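PDB 1E5D: Rubredoxin\:oxygen oxidoreductase from Desulfovibrio gigas, which catalyses the four-electron reduction of one oxygen molecule to two water molecules, using FMN and a diiron centre. Local coordinates for residues 193-198 with 296-301; 254-259 with 302-307; 278-283 with 388-393. All blocks are in the same frame, centred on the assembly; numbering follows the deposited sequence.

Overall arrangement
From the N terminus, residues 193-198 come first, at the end of helix 183-198 in the lactamase-like part, and interaction 1 closes their loop at 296-301 in the flavodoxin-like part. Interaction 2 opens inside that loop with strand 254-259 and closes at 302-307, where helix 294-302 gives way to strand 306-310. Interaction 3 opens at 278-283 and closes last, at 388-393. Each loop crosses both others and none nests. Interactions 1 and 2 touch through the Glu300-Lys254 salt bridge, and interactions 2 and 3 through packing of Ala306 on Ile392. Interactions 1 and 3 do not touch, so the series runs from the domain interface through the parallel sheet to helices 265-279 and 379-400 on its Val255 and Ala306 face.

Interaction 1: residues 193-198 with 296-301. With OXY (oxygen molecule), chain E.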
ATOM      1  N   TYR A 193       2.087   6.131 -19.170  1.00 11.04           N
ATOM      2  CA  TYR A 193       1.923   7.516 -18.756  1.00  7.97           C
ATOM      3  C   TYR A 193       0.446   7.889 -18.739  1.00  9.56           C
ATOM      4  O   TYR A 193      -0.065   8.396 -17.736  1.00 11.60           O
ATOM      5  CB  TYR A 193       2.726   8.449 -19.672  1.00 10.62           C
ATOM      6  CG  TYR A 193       2.653   9.860 -19.119  1.00 17.97           C
ATOM      7  CD1 TYR A 193       3.487  10.241 -18.079  1.00 23.74           C
ATOM      8  CD2 TYR A 193       1.752  10.786 -19.624  1.00 17.39           C
ATOM      9  CE1 TYR A 193       3.424  11.523 -17.565  1.00 29.07           C
ATOM     10  CE2 TYR A 193       1.683  12.071 -19.113  1.00 25.59           C
ATOM     11  CZ  TYR A 193       2.524  12.429 -18.085  1.00 29.63           C
ATOM     12  OH  TYR A 193       2.469  13.700 -17.562  1.00 47.17           O
ATOM     13  N   TYR A 194      -0.271   7.638 -19.835  1.00 11.44           N
ATOM     14  CA  TYR A 194      -1.687   7.979 -19.867  1.00 13.24           C
ATOM     15  C   TYR A 194      -2.448   7.308 -18.726  1.00  9.16           C
ATOM     16  O   TYR A 194      -3.216   7.961 -18.018  1.00 12.27           O
ATOM     17  CB  TYR A 194      -2.359   7.578 -21.198  1.00 17.78           C
ATOM     18  CG  TYR A 194      -3.754   8.153 -21.333  1.00 17.67           C
ATOM     19  CD1 TYR A 194      -3.929   9.414 -21.892  1.00 20.87           C
ATOM     20  CD2 TYR A 194      -4.892   7.471 -20.915  1.00 18.02           C
ATOM     21  CE1 TYR A 194      -5.191   9.962 -22.025  1.00 22.48           C
ATOM     22  CE2 TYR A 194      -6.155   8.010 -21.041  1.00 20.35           C
ATOM     23  CZ  TYR A 194      -6.302   9.261 -21.600  1.00 21.21           C
ATOM     24  OH  TYR A 194      -7.552   9.821 -21.735  1.00 28.53           O
ATOM     25  N   ALA A 195      -2.261   6.000 -18.603  1.00 11.12           N
ATOM     26  CA  ALA A 195      -3.092   5.212 -17.700  1.00 11.14           C
ATOM     27  C   ALA A 195      -3.012   5.694 -16.258  1.00 17.06           C
ATOM     28  O   ALA A 195      -4.011   5.597 -15.537  1.00 20.12           O
ATOM     29  CB  ALA A 195      -2.711   3.735 -17.782  1.00  0.00           C
ATOM     30  N   ASN A 196      -1.846   6.200 -15.860  1.00 13.53           N
ATOM     31  CA  ASN A 196      -1.658   6.583 -14.460  1.00  9.84           C
ATOM     32  C   ASN A 196      -1.798   8.058 -14.155  1.00 16.22           C
ATOM     33  O   ASN A 196      -1.676   8.423 -12.977  1.00 15.89           O
ATOM     34  CB  ASN A 196      -0.275   6.093 -13.997  1.00  4.63           C
ATOM     35  CG  ASN A 196      -0.362   4.584 -13.802  1.00  9.25           C
ATOM     36  OD1 ASN A 196      -0.868   4.129 -12.775  1.00 21.54           O
ATOM     37  ND2 ASN A 196       0.116   3.859 -14.802  1.00  8.70           N
ATOM     38  N   ILE A 197      -2.062   8.931 -15.130  1.00 19.11           N
ATOM     39  CA  ILE A 197      -2.328  10.312 -14.728  1.00 20.50           C
ATOM     40  C   ILE A 197      -3.449  10.985 -15.510  1.00 18.93           C
ATOM     41  O   ILE A 197      -4.191  11.792 -14.944  1.00 23.47           O
ATOM     42  CB  ILE A 197      -1.065  11.183 -14.849  1.00 23.30           C
ATOM     43  CG1 ILE A 197      -1.333  12.656 -14.529  1.00 24.89           C
ATOM     44  CG2 ILE A 197      -0.426  11.008 -16.207  1.00 26.82           C
ATOM     45  CD1 ILE A 197      -0.428  13.203 -13.444  1.00 35.56           C
ATOM     46  N   VAL A 198      -3.609  10.694 -16.794  1.00 15.94           N
ATOM     47  CA  VAL A 198      -4.647  11.363 -17.573  1.00 13.86           C
ATOM     48  C   VAL A 198      -5.963  10.592 -17.591  1.00 17.30           C
ATOM     49  O   VAL A 198      -7.009  11.187 -17.866  1.00 18.54           O
ATOM     50  CB  VAL A 198      -4.196  11.582 -19.033  1.00 13.35           C
ATOM     51  CG1 VAL A 198      -5.203  12.439 -19.776  1.00 16.19           C
ATOM     52  CG2 VAL A 198      -2.824  12.234 -19.079  1.00 18.02           C
ATOM     53  N   GLN A 296       1.633  -0.277 -12.010  1.00 13.75           N
ATOM     54  CA  GLN A 296       1.808  -1.376 -12.947  1.00 18.67           C
ATOM     55  C   GLN A 296       0.488  -2.085 -13.234  1.00 20.34           C
ATOM     56  O   GLN A 296       0.132  -2.375 -14.366  1.00 23.07           O
ATOM     57  CB  GLN A 296       2.757  -2.450 -12.410  1.00 19.23           C
ATOM     58  CG  GLN A 296       4.107  -2.548 -13.100  1.00 32.41           C
ATOM     59  CD  GLN A 296       5.220  -2.348 -12.082  1.00 45.02           C
ATOM     60  OE1 GLN A 296       5.890  -3.288 -11.662  1.00 30.66           O
ATOM     61  NE2 GLN A 296       5.394  -1.092 -11.677  1.00 75.47           N
ATOM     62  N   ILE A 297      -0.217  -2.378 -12.141  1.00 15.00           N
ATOM     63  CA  ILE A 297      -1.496  -3.062 -12.324  1.00 15.91           C
ATOM     64  C   ILE A 297      -2.396  -2.185 -13.183  1.00 15.61           C
ATOM     65  O   ILE A 297      -3.107  -2.649 -14.070  1.00 14.33           O
ATOM     66  CB  ILE A 297      -2.127  -3.387 -10.964  1.00 15.15           C
ATOM     67  CG1 ILE A 297      -1.355  -4.479 -10.218  1.00 15.09           C
ATOM     68  CG2 ILE A 297      -3.596  -3.746 -11.120  1.00 11.19           C
ATOM     69  CD1 ILE A 297      -1.439  -4.410  -8.715  1.00 13.56           C
ATOM     70  N   MET A 298      -2.337  -0.883 -12.911  1.00 11.58           N
ATOM     71  CA  MET A 298      -3.178   0.047 -13.660  1.00 15.52           C
ATOM     72  C   MET A 298      -2.852  -0.010 -15.145  1.00 15.00           C
ATOM     73  O   MET A 298      -3.729  -0.013 -15.999  1.00 19.03           O
ATOM     74  CB  MET A 298      -3.007   1.472 -13.135  1.00 13.46           C
ATOM     75  CG  MET A 298      -3.843   2.509 -13.871  1.00 20.65           C
ATOM     76  SD  MET A 298      -5.616   2.190 -13.671  1.00 20.06           S
ATOM     77  CE  MET A 298      -6.246   2.973 -15.158  1.00 16.53           C
ATOM     78  N   SER A 299      -1.558  -0.054 -15.452  1.00 14.73           N
ATOM     79  CA  SER A 299      -1.184  -0.030 -16.865  1.00 15.48           C
ATOM     80  C   SER A 299      -1.765  -1.246 -17.567  1.00 15.06           C
ATOM     81  O   SER A 299      -2.207  -1.158 -18.709  1.00 24.00           O
ATOM     82  CB  SER A 299       0.334   0.007 -17.049  1.00 11.59           C
ATOM     83  OG  SER A 299       0.881   1.158 -16.419  1.00 21.98           O
ATOM     84  N   GLU A 300      -1.745  -2.374 -16.854  1.00 13.52           N
ATOM     85  CA  GLU A 300      -2.268  -3.596 -17.456  1.00 12.42           C
ATOM     86  C   GLU A 300      -3.777  -3.477 -17.588  1.00 15.08           C
ATOM     87  O   GLU A 300      -4.390  -4.003 -18.505  1.00 15.77           O
ATOM     88  CB  GLU A 300      -1.889  -4.818 -16.622  1.00 17.58           C
ATOM     89  CG  GLU A 300      -0.397  -5.104 -16.563  1.00 19.13           C
ATOM     90  CD  GLU A 300       0.243  -5.262 -17.928  1.00 21.92           C
ATOM     91  OE1 GLU A 300      -0.485  -5.546 -18.908  1.00 17.33           O
ATOM     92  OE2 GLU A 300       1.481  -5.109 -18.028  1.00 38.66           O
ATOM     93  N   ILE A 301      -4.370  -2.757 -16.635  1.00 13.60           N
ATOM     94  CA  ILE A 301      -5.827  -2.691 -16.598  1.00 12.56           C
ATOM     95  C   ILE A 301      -6.352  -1.765 -17.688  1.00 16.27           C
ATOM     96  O   ILE A 301      -7.486  -1.917 -18.137  1.00 19.44           O
ATOM     97  CB  ILE A 301      -6.333  -2.233 -15.221  1.00 11.78           C
ATOM     98  CG1 ILE A 301      -6.313  -3.329 -14.149  1.00 13.21           C
ATOM     99  CG2 ILE A 301      -7.732  -1.640 -15.322  1.00 14.35           C
ATOM    100  CD1 ILE A 301      -6.479  -2.756 -12.758  1.00 24.38           C
TER
HETATM  101  O1  OXY E 405       3.383  15.012 -14.696  1.00 13.87           O
HETATM  102  O2  OXY E 405       2.933  14.465 -13.727  1.00 15.46           O
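Asn196 and Met298 carry the close part of this contact, their side chains sliding past each other in opposite directions. Asn196 OD1 rests on the methionine stem, 3.4 Å from Met298 CB. Met298 has CG anti to the backbone N (chi1 180°), which puts CG 3.5 Å from Ala195 O. Its terminal methyl CE lies 3.5 Å from the same oxygen. Beside this pair, Ala195 CB points at the opposite backbone, 4.2 Å from Ser299 CA. The polar ends of Asn196 are buried but supplied: OD1 is hydrogen-bonded to Tyr328 OH, and ND2 to the backbone oxygens of Glu192 and Ser295. Ser299 OG lies 3.2 Å from Asn196 ND2 and is hydrogen-bonded to Ser295 O, which gathers both side chains around one carbonyl.

The axes of the two short segments pass 8.7 Å apart at 110°, so the contact is small, with four residues meeting and 190 Å² buried. Its looser, partly exposed side belongs to Gln296 and Glu300, which start away from the interface; the Glu300 carboxylate nevertheless forms salt bridges with Arg188 and Lys254.

Helix 183-198 has a wider pi-type turn at 194-198, and Tyr194 O accepts both Ile197 N and Val198 N. The Tyr193 side chain starts away from the interface. Ile197 CG2 lies over one face of its ring, offset toward the rim, while Tyr193 OH makes a weak 3.3 Å hydrogen bond to O1 of the oxygen molecule. Ile197 CD1 is 3.6 Å from its O2. One helix thus joins two environments: the flavodoxin-like domain packs against one side, and the other lines the oxygen pocket beside the diiron centre of the lactamase-like fold.

Interaction 2: residues 254-259 with 302-307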
ATOM      1  N   LYS A 254      -8.516  -9.302 -22.658  1.00 25.02           N
ATOM      2  CA  LYS A 254      -7.498  -9.356 -21.621  1.00 21.09           C
ATOM      3  C   LYS A 254      -8.128  -9.318 -20.234  1.00 18.71           C
ATOM      4  O   LYS A 254      -8.987  -8.498 -19.916  1.00 17.18           O
ATOM      5  CB  LYS A 254      -6.528  -8.195 -21.802  1.00 21.58           C
ATOM      6  CG  LYS A 254      -5.300  -8.231 -20.908  1.00 22.15           C
ATOM      7  CD  LYS A 254      -4.314  -7.161 -21.340  1.00 20.36           C
ATOM      8  CE  LYS A 254      -3.565  -6.562 -20.167  1.00 21.71           C
ATOM      9  NZ  LYS A 254      -2.950  -5.258 -20.545  1.00 30.24           N
ATOM     10  N   VAL A 255      -7.670 -10.254 -19.407  1.00 14.54           N
ATOM     11  CA  VAL A 255      -8.142 -10.313 -18.028  1.00 16.07           C
ATOM     12  C   VAL A 255      -6.946 -10.081 -17.109  1.00 14.32           C
ATOM     13  O   VAL A 255      -5.906 -10.723 -17.222  1.00 13.52           O
ATOM     14  CB  VAL A 255      -8.843 -11.645 -17.721  1.00 18.92           C
ATOM     15  CG1 VAL A 255      -9.329 -11.703 -16.281  1.00 16.11           C
ATOM     16  CG2 VAL A 255     -10.025 -11.874 -18.655  1.00 18.00           C
ATOM     17  N   VAL A 256      -7.086  -9.127 -16.206  1.00 12.50           N
ATOM     18  CA  VAL A 256      -6.133  -8.803 -15.174  1.00  6.82           C
ATOM     19  C   VAL A 256      -6.692  -9.299 -13.841  1.00  6.60           C
ATOM     20  O   VAL A 256      -7.744  -8.860 -13.377  1.00 15.53           O
ATOM     21  CB  VAL A 256      -5.874  -7.293 -15.042  1.00 11.96           C
ATOM     22  CG1 VAL A 256      -5.110  -7.011 -13.747  1.00  8.64           C
ATOM     23  CG2 VAL A 256      -5.127  -6.751 -16.242  1.00  8.24           C
ATOM     24  N   ILE A 257      -5.976 -10.228 -13.238  1.00 11.20           N
ATOM     25  CA  ILE A 257      -6.308 -10.720 -11.912  1.00 10.49           C
ATOM     26  C   ILE A 257      -5.306 -10.170 -10.904  1.00 13.55           C
ATOM     27  O   ILE A 257      -4.095 -10.374 -11.023  1.00 14.53           O
ATOM     28  CB  ILE A 257      -6.286 -12.254 -11.871  1.00 13.86           C
ATOM     29  CG1 ILE A 257      -7.271 -12.926 -12.827  1.00 15.98           C
ATOM     30  CG2 ILE A 257      -6.484 -12.740 -10.445  1.00 12.84           C
ATOM     31  CD1 ILE A 257      -6.922 -14.367 -13.147  1.00  8.53           C
ATOM     32  N   PHE A 258      -5.767  -9.445  -9.889  1.00 14.26           N
ATOM     33  CA  PHE A 258      -4.797  -9.000  -8.882  1.00  6.31           C
ATOM     34  C   PHE A 258      -5.362  -9.372  -7.517  1.00  8.53           C
ATOM     35  O   PHE A 258      -6.557  -9.343  -7.259  1.00  8.99           O
ATOM     36  CB  PHE A 258      -4.459  -7.537  -9.024  1.00  7.66           C
ATOM     37  CG  PHE A 258      -5.395  -6.462  -8.542  1.00  7.12           C
ATOM     38  CD1 PHE A 258      -5.382  -6.051  -7.220  1.00  3.22           C
ATOM     39  CD2 PHE A 258      -6.284  -5.836  -9.391  1.00 15.45           C
ATOM     40  CE1 PHE A 258      -6.206  -5.050  -6.746  1.00 11.11           C
ATOM     41  CE2 PHE A 258      -7.120  -4.832  -8.929  1.00 16.95           C
ATOM     42  CZ  PHE A 258      -7.091  -4.430  -7.601  1.00 11.66           C
ATOM     43  N   TYR A 259      -4.445  -9.764  -6.649  1.00 10.36           N
ATOM     44  CA  TYR A 259      -4.771 -10.330  -5.360  1.00  9.50           C
ATOM     45  C   TYR A 259      -3.610 -10.057  -4.410  1.00 17.02           C
ATOM     46  O   TYR A 259      -2.517  -9.699  -4.846  1.00 16.32           O
ATOM     47  CB  TYR A 259      -5.005 -11.854  -5.486  1.00  5.22           C
ATOM     48  CG  TYR A 259      -3.665 -12.571  -5.548  1.00  7.67           C
ATOM     49  CD1 TYR A 259      -2.901 -12.507  -6.709  1.00  6.25           C
ATOM     50  CD2 TYR A 259      -3.155 -13.299  -4.475  1.00  9.74           C
ATOM     51  CE1 TYR A 259      -1.674 -13.148  -6.800  1.00  7.87           C
ATOM     52  CE2 TYR A 259      -1.930 -13.931  -4.552  1.00 11.71           C
ATOM     53  CZ  TYR A 259      -1.189 -13.854  -5.721  1.00 12.64           C
ATOM     54  OH  TYR A 259       0.024 -14.498  -5.775  1.00 21.62           O
ATOM     55  N   SER A 302      -5.513  -0.820 -18.093  1.00 15.94           N
ATOM     56  CA  SER A 302      -5.889   0.180 -19.076  1.00 16.90           C
ATOM     57  C   SER A 302      -6.555  -0.427 -20.305  1.00 23.66           C
ATOM     58  O   SER A 302      -7.555   0.085 -20.801  1.00 21.48           O
ATOM     59  CB  SER A 302      -4.647   0.983 -19.503  1.00 12.68           C
ATOM     60  OG  SER A 302      -3.783   0.166 -20.267  1.00 40.64           O
ATOM     61  N   ASP A 303      -6.015  -1.537 -20.801  1.00 18.22           N
ATOM     62  CA  ASP A 303      -6.583  -2.159 -21.990  1.00 17.80           C
ATOM     63  C   ASP A 303      -7.170  -3.526 -21.670  1.00 26.79           C
ATOM     64  O   ASP A 303      -7.432  -4.326 -22.572  1.00 31.08           O
ATOM     65  CB  ASP A 303      -5.510  -2.259 -23.082  1.00 13.93           C
ATOM     66  CG  ASP A 303      -4.294  -3.025 -22.588  1.00 22.72           C
ATOM     67  OD1 ASP A 303      -4.162  -3.177 -21.350  1.00 36.18           O
ATOM     68  OD2 ASP A 303      -3.476  -3.476 -23.415  1.00 43.09           O
ATOM     69  N   ALA A 304      -7.411  -3.835 -20.396  1.00 26.70           N
ATOM     70  CA  ALA A 304      -8.070  -5.103 -20.077  1.00 21.29           C
ATOM     71  C   ALA A 304      -9.581  -4.971 -20.183  1.00 19.46           C
ATOM     72  O   ALA A 304     -10.108  -3.868 -20.002  1.00 20.25           O
ATOM     73  CB  ALA A 304      -7.711  -5.561 -18.674  1.00  9.97           C
ATOM     74  N   GLY A 305     -10.289  -6.058 -20.452  1.00 13.62           N
ATOM     75  CA  GLY A 305     -11.749  -5.982 -20.461  1.00  8.63           C
ATOM     76  C   GLY A 305     -12.349  -6.403 -19.138  1.00 12.55           C
ATOM     77  O   GLY A 305     -13.469  -6.037 -18.774  1.00 23.04           O
ATOM     78  N   ALA A 306     -11.606  -7.202 -18.371  1.00 11.57           N
ATOM     79  CA  ALA A 306     -12.127  -7.595 -17.061  1.00 14.57           C
ATOM     80  C   ALA A 306     -11.060  -7.475 -15.983  1.00 14.51           C
ATOM     81  O   ALA A 306      -9.894  -7.810 -16.190  1.00 20.30           O
ATOM     82  CB  ALA A 306     -12.658  -9.020 -17.105  1.00 12.78           C
ATOM     83  N   VAL A 307     -11.472  -7.007 -14.818  1.00 15.63           N
ATOM     84  CA  VAL A 307     -10.568  -6.857 -13.680  1.00 14.70           C
ATOM     85  C   VAL A 307     -11.055  -7.761 -12.560  1.00 20.63           C
ATOM     86  O   VAL A 307     -12.155  -7.537 -12.052  1.00 22.98           O
ATOM     87  CB  VAL A 307     -10.520  -5.391 -13.229  1.00 13.57           C
ATOM     88  CG1 VAL A 307      -9.741  -5.201 -11.948  1.00 13.79           C
ATOM     89  CG2 VAL A 307      -9.922  -4.540 -14.343  1.00 15.06           C
TER
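The Phe258 ring is approached obliquely by Val307, whose CG1 comes within 4.0 Å of ring atom CE2; Ile297 and Cys289 also touch the Phe258 side chain. The other flat group, the Asp303 carboxylate, receives Lys254 NZ on the syn side of OD1, 26° out of its plane, in a salt bridge modelled at 2.5 Å, a length so short that its exact value is doubtful. In Lys254, CG is anti to the backbone N (chi1 -172°), and a bend at chi3 sets CE 3.6 Å from Asp303 OD1. The ammonium has a second acidic partner in Glu300, so one cation lies between two carboxylates.

Backbone geometry identifies parallel pairing. Val256 N donates to Ala306 O at 3.1 Å and 168°, and Ala306 N returns a weak bond to Lys254 O, so that Ala306 brackets Val255. Lys254 O also accepts Gly305 N at 2.8 Å, in the carbonyl plane. These are neighbouring strands of the five-stranded parallel sheet of a flavodoxin-like fold, order 2-1-3-4-5, in which strand 283-288 flanks 254-259 on its other edge.

The two sheet faces are filled differently. Val255 CG2 and Ala306 CB meet at 4.2 Å on the face where Phe277 of helix 265-279 packs on Val255. Val256 and Val307 project from the reverse face against Ile301 of helix 294-302, and there Val256 CG2 touches Ala304 CB at 3.7 Å.

Interaction 3: residues 278-283 with 388-393; sequences RDEGCT and MAQTIA
Glu280 and Ala393 supply the main apolar touch: the glutamate CB lies 3.7 Å from the alanine CB, and Glu280 CG is almost as near. Cys282 SG adds a looser contact, 4.1 Å from the same methyl. Ala393 CB is thus met by two residues of the turn that follows helix 265-279.

The polar part is one weak hydrogen bond, from Gln390 NE2 to Glu280 OE2, 3.4 Å long with an angle of 142° at the hydrogen. The two side chains cross at about a right angle, and the carboxylate and amide planes stand 66° apart, so the groups do not lie flat against each other. OE2 comes nearer still to the aliphatic stem, 3.2 Å from Gln390 CG. Glu280 has CG beside its backbone N (chi1 -62°) and a further bend at chi2, while Gln390 runs extended beyond its own CG. Other charges are close: Arg394 forms a long, weak ion pair with Glu280 OE1, and Lys397 NZ is hydrogen-bonded to Glu280 O.

Backbone bonding fixes the turn itself. Gly281, with positive phi, is the C-prime residue of a Schellman motif: Cys282 N returns to Phe277 O and Gly281 N to Arg278 O, ending the helix and sending the chain into strand 283-288.

The turn that ends helix 265-279 meets helix 379-400 here through a buried methyl beside a partly exposed acid. With its direct hydrogen bond weak and its ion pair to Arg394 long, the Glu280 carboxylate is probably held rather loosely next to that methyl contact.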
ATOM      1  N   ARG A 278      -7.708 -18.480 -19.443  1.00 17.78           N
ATOM      2  CA  ARG A 278      -6.933 -18.841 -20.640  1.00 22.65           C
ATOM      3  C   ARG A 278      -7.763 -19.823 -21.470  1.00 30.98           C
ATOM      4  O   ARG A 278      -7.920 -19.638 -22.679  1.00 44.78           O
ATOM      5  CB  ARG A 278      -5.573 -19.392 -20.244  1.00 21.71           C
ATOM      6  CG  ARG A 278      -4.761 -20.073 -21.326  1.00 34.52           C
ATOM      7  CD  ARG A 278      -3.723 -21.025 -20.743  1.00 51.11           C
ATOM      8  NE  ARG A 278      -4.367 -22.088 -19.972  1.00 71.30           N
ATOM      9  CZ  ARG A 278      -4.399 -23.380 -20.261  1.00 78.93           C
ATOM     10  NH1 ARG A 278      -3.807 -23.855 -21.350  1.00 85.94           N
ATOM     11  NH2 ARG A 278      -5.032 -24.224 -19.450  1.00 75.67           N
ATOM     12  N   ASP A 279      -8.302 -20.825 -20.780  1.00 29.98           N
ATOM     13  CA  ASP A 279      -9.124 -21.860 -21.392  1.00 33.63           C
ATOM     14  C   ASP A 279     -10.257 -21.260 -22.221  1.00 33.80           C
ATOM     15  O   ASP A 279     -10.583 -21.780 -23.284  1.00 45.00           O
ATOM     16  CB  ASP A 279      -9.718 -22.786 -20.335  1.00 38.07           C
ATOM     17  CG  ASP A 279      -8.931 -24.070 -20.168  1.00 45.96           C
ATOM     18  OD1 ASP A 279      -8.275 -24.508 -21.136  1.00 63.51           O
ATOM     19  OD2 ASP A 279      -8.972 -24.641 -19.058  1.00 75.27           O
ATOM     20  N   GLU A 280     -10.820 -20.170 -21.718  1.00 27.50           N
ATOM     21  CA  GLU A 280     -11.856 -19.430 -22.418  1.00 22.75           C
ATOM     22  C   GLU A 280     -11.285 -18.548 -23.517  1.00 21.34           C
ATOM     23  O   GLU A 280     -11.975 -17.693 -24.072  1.00 34.83           O
ATOM     24  CB  GLU A 280     -12.644 -18.568 -21.424  1.00 27.92           C
ATOM     25  CG  GLU A 280     -13.363 -19.390 -20.361  1.00 39.38           C
ATOM     26  CD  GLU A 280     -14.307 -20.422 -20.956  1.00 49.03           C
ATOM     27  OE1 GLU A 280     -15.197 -20.016 -21.733  1.00 63.74           O
ATOM     28  OE2 GLU A 280     -14.145 -21.622 -20.646  1.00 55.45           O
ATOM     29  N   GLY A 281     -10.004 -18.734 -23.832  1.00 20.82           N
ATOM     30  CA  GLY A 281      -9.362 -17.916 -24.841  1.00 24.22           C
ATOM     31  C   GLY A 281      -9.113 -16.476 -24.442  1.00 30.94           C
ATOM     32  O   GLY A 281      -9.099 -15.573 -25.279  1.00 38.76           O
ATOM     33  N   CYS A 282      -8.903 -16.218 -23.152  1.00 30.70           N
ATOM     34  CA  CYS A 282      -8.512 -14.870 -22.757  1.00 20.15           C
ATOM     35  C   CYS A 282      -7.008 -14.768 -22.587  1.00 13.99           C
ATOM     36  O   CYS A 282      -6.332 -15.770 -22.367  1.00 27.60           O
ATOM     37  CB  CYS A 282      -9.172 -14.474 -21.439  1.00 21.20           C
ATOM     38  SG  CYS A 282     -10.974 -14.512 -21.508  1.00 36.24           S
ATOM     39  N   THR A 283      -6.465 -13.560 -22.680  1.00 20.86           N
ATOM     40  CA  THR A 283      -5.091 -13.324 -22.263  1.00 22.62           C
ATOM     41  C   THR A 283      -5.149 -12.956 -20.779  1.00 22.75           C
ATOM     42  O   THR A 283      -6.014 -12.165 -20.381  1.00 15.21           O
ATOM     43  CB  THR A 283      -4.338 -12.187 -22.964  1.00 29.05           C
ATOM     44  OG1 THR A 283      -4.743 -12.008 -24.319  1.00 62.32           O
ATOM     45  CG2 THR A 283      -2.850 -12.542 -22.984  1.00 42.76           C
ATOM     46  N   MET A 388     -17.074 -19.327 -12.439  1.00 26.16           N
ATOM     47  CA  MET A 388     -16.983 -17.869 -12.351  1.00 23.37           C
ATOM     48  C   MET A 388     -16.249 -17.291 -13.557  1.00 19.26           C
ATOM     49  O   MET A 388     -16.737 -16.364 -14.204  1.00 27.66           O
ATOM     50  CB  MET A 388     -16.285 -17.458 -11.055  1.00 24.53           C
ATOM     51  CG  MET A 388     -16.486 -16.002 -10.684  1.00 28.91           C
ATOM     52  SD  MET A 388     -15.284 -15.412  -9.467  1.00 32.13           S
ATOM     53  CE  MET A 388     -16.004 -13.816  -9.068  1.00 94.58           C
ATOM     54  N   ALA A 389     -15.087 -17.856 -13.860  1.00 17.11           N
ATOM     55  CA  ALA A 389     -14.286 -17.489 -15.015  1.00 18.60           C
ATOM     56  C   ALA A 389     -15.073 -17.612 -16.314  1.00 26.20           C
ATOM     57  O   ALA A 389     -14.921 -16.803 -17.230  1.00 39.83           O
ATOM     58  CB  ALA A 389     -13.043 -18.366 -15.100  1.00 10.31           C
ATOM     59  N   GLN A 390     -15.919 -18.636 -16.396  1.00 32.26           N
ATOM     60  CA  GLN A 390     -16.714 -18.834 -17.607  1.00 28.98           C
ATOM     61  C   GLN A 390     -17.806 -17.787 -17.740  1.00 21.11           C
ATOM     62  O   GLN A 390     -18.037 -17.258 -18.831  1.00 24.16           O
ATOM     63  CB  GLN A 390     -17.308 -20.243 -17.613  1.00 31.89           C
ATOM     64  CG  GLN A 390     -16.402 -21.204 -18.380  1.00 42.05           C
ATOM     65  CD  GLN A 390     -16.750 -22.648 -18.096  1.00 49.84           C
ATOM     66  OE1 GLN A 390     -17.803 -22.937 -17.531  1.00 68.12           O
ATOM     67  NE2 GLN A 390     -15.857 -23.544 -18.492  1.00 55.14           N
ATOM     68  N   THR A 391     -18.480 -17.463 -16.641  1.00 13.50           N
ATOM     69  CA  THR A 391     -19.481 -16.403 -16.696  1.00 16.52           C
ATOM     70  C   THR A 391     -18.884 -15.086 -17.173  1.00 24.89           C
ATOM     71  O   THR A 391     -19.330 -14.471 -18.145  1.00 33.72           O
ATOM     72  CB  THR A 391     -20.114 -16.204 -15.309  1.00 19.58           C
ATOM     73  OG1 THR A 391     -20.712 -17.449 -14.916  1.00 29.60           O
ATOM     74  CG2 THR A 391     -21.214 -15.157 -15.333  1.00 18.24           C
ATOM     75  N   ILE A 392     -17.842 -14.637 -16.474  1.00 28.62           N
ATOM     76  CA  ILE A 392     -17.220 -13.363 -16.840  1.00 26.60           C
ATOM     77  C   ILE A 392     -16.711 -13.395 -18.273  1.00 25.08           C
ATOM     78  O   ILE A 392     -16.971 -12.488 -19.073  1.00 25.58           O
ATOM     79  CB  ILE A 392     -16.090 -13.012 -15.854  1.00 21.76           C
ATOM     80  CG1 ILE A 392     -16.601 -12.621 -14.465  1.00 18.91           C
ATOM     81  CG2 ILE A 392     -15.195 -11.930 -16.431  1.00 11.84           C
ATOM     82  CD1 ILE A 392     -15.607 -12.812 -13.342  1.00 20.73           C
ATOM     83  N   ALA A 393     -15.980 -14.445 -18.657  1.00 20.45           N
ATOM     84  CA  ALA A 393     -15.493 -14.483 -20.036  1.00 23.97           C
ATOM     85  C   ALA A 393     -16.642 -14.452 -21.036  1.00 29.99           C
ATOM     86  O   ALA A 393     -16.526 -13.847 -22.100  1.00 35.29           O
ATOM     87  CB  ALA A 393     -14.646 -15.715 -20.275  1.00 16.28           C
TER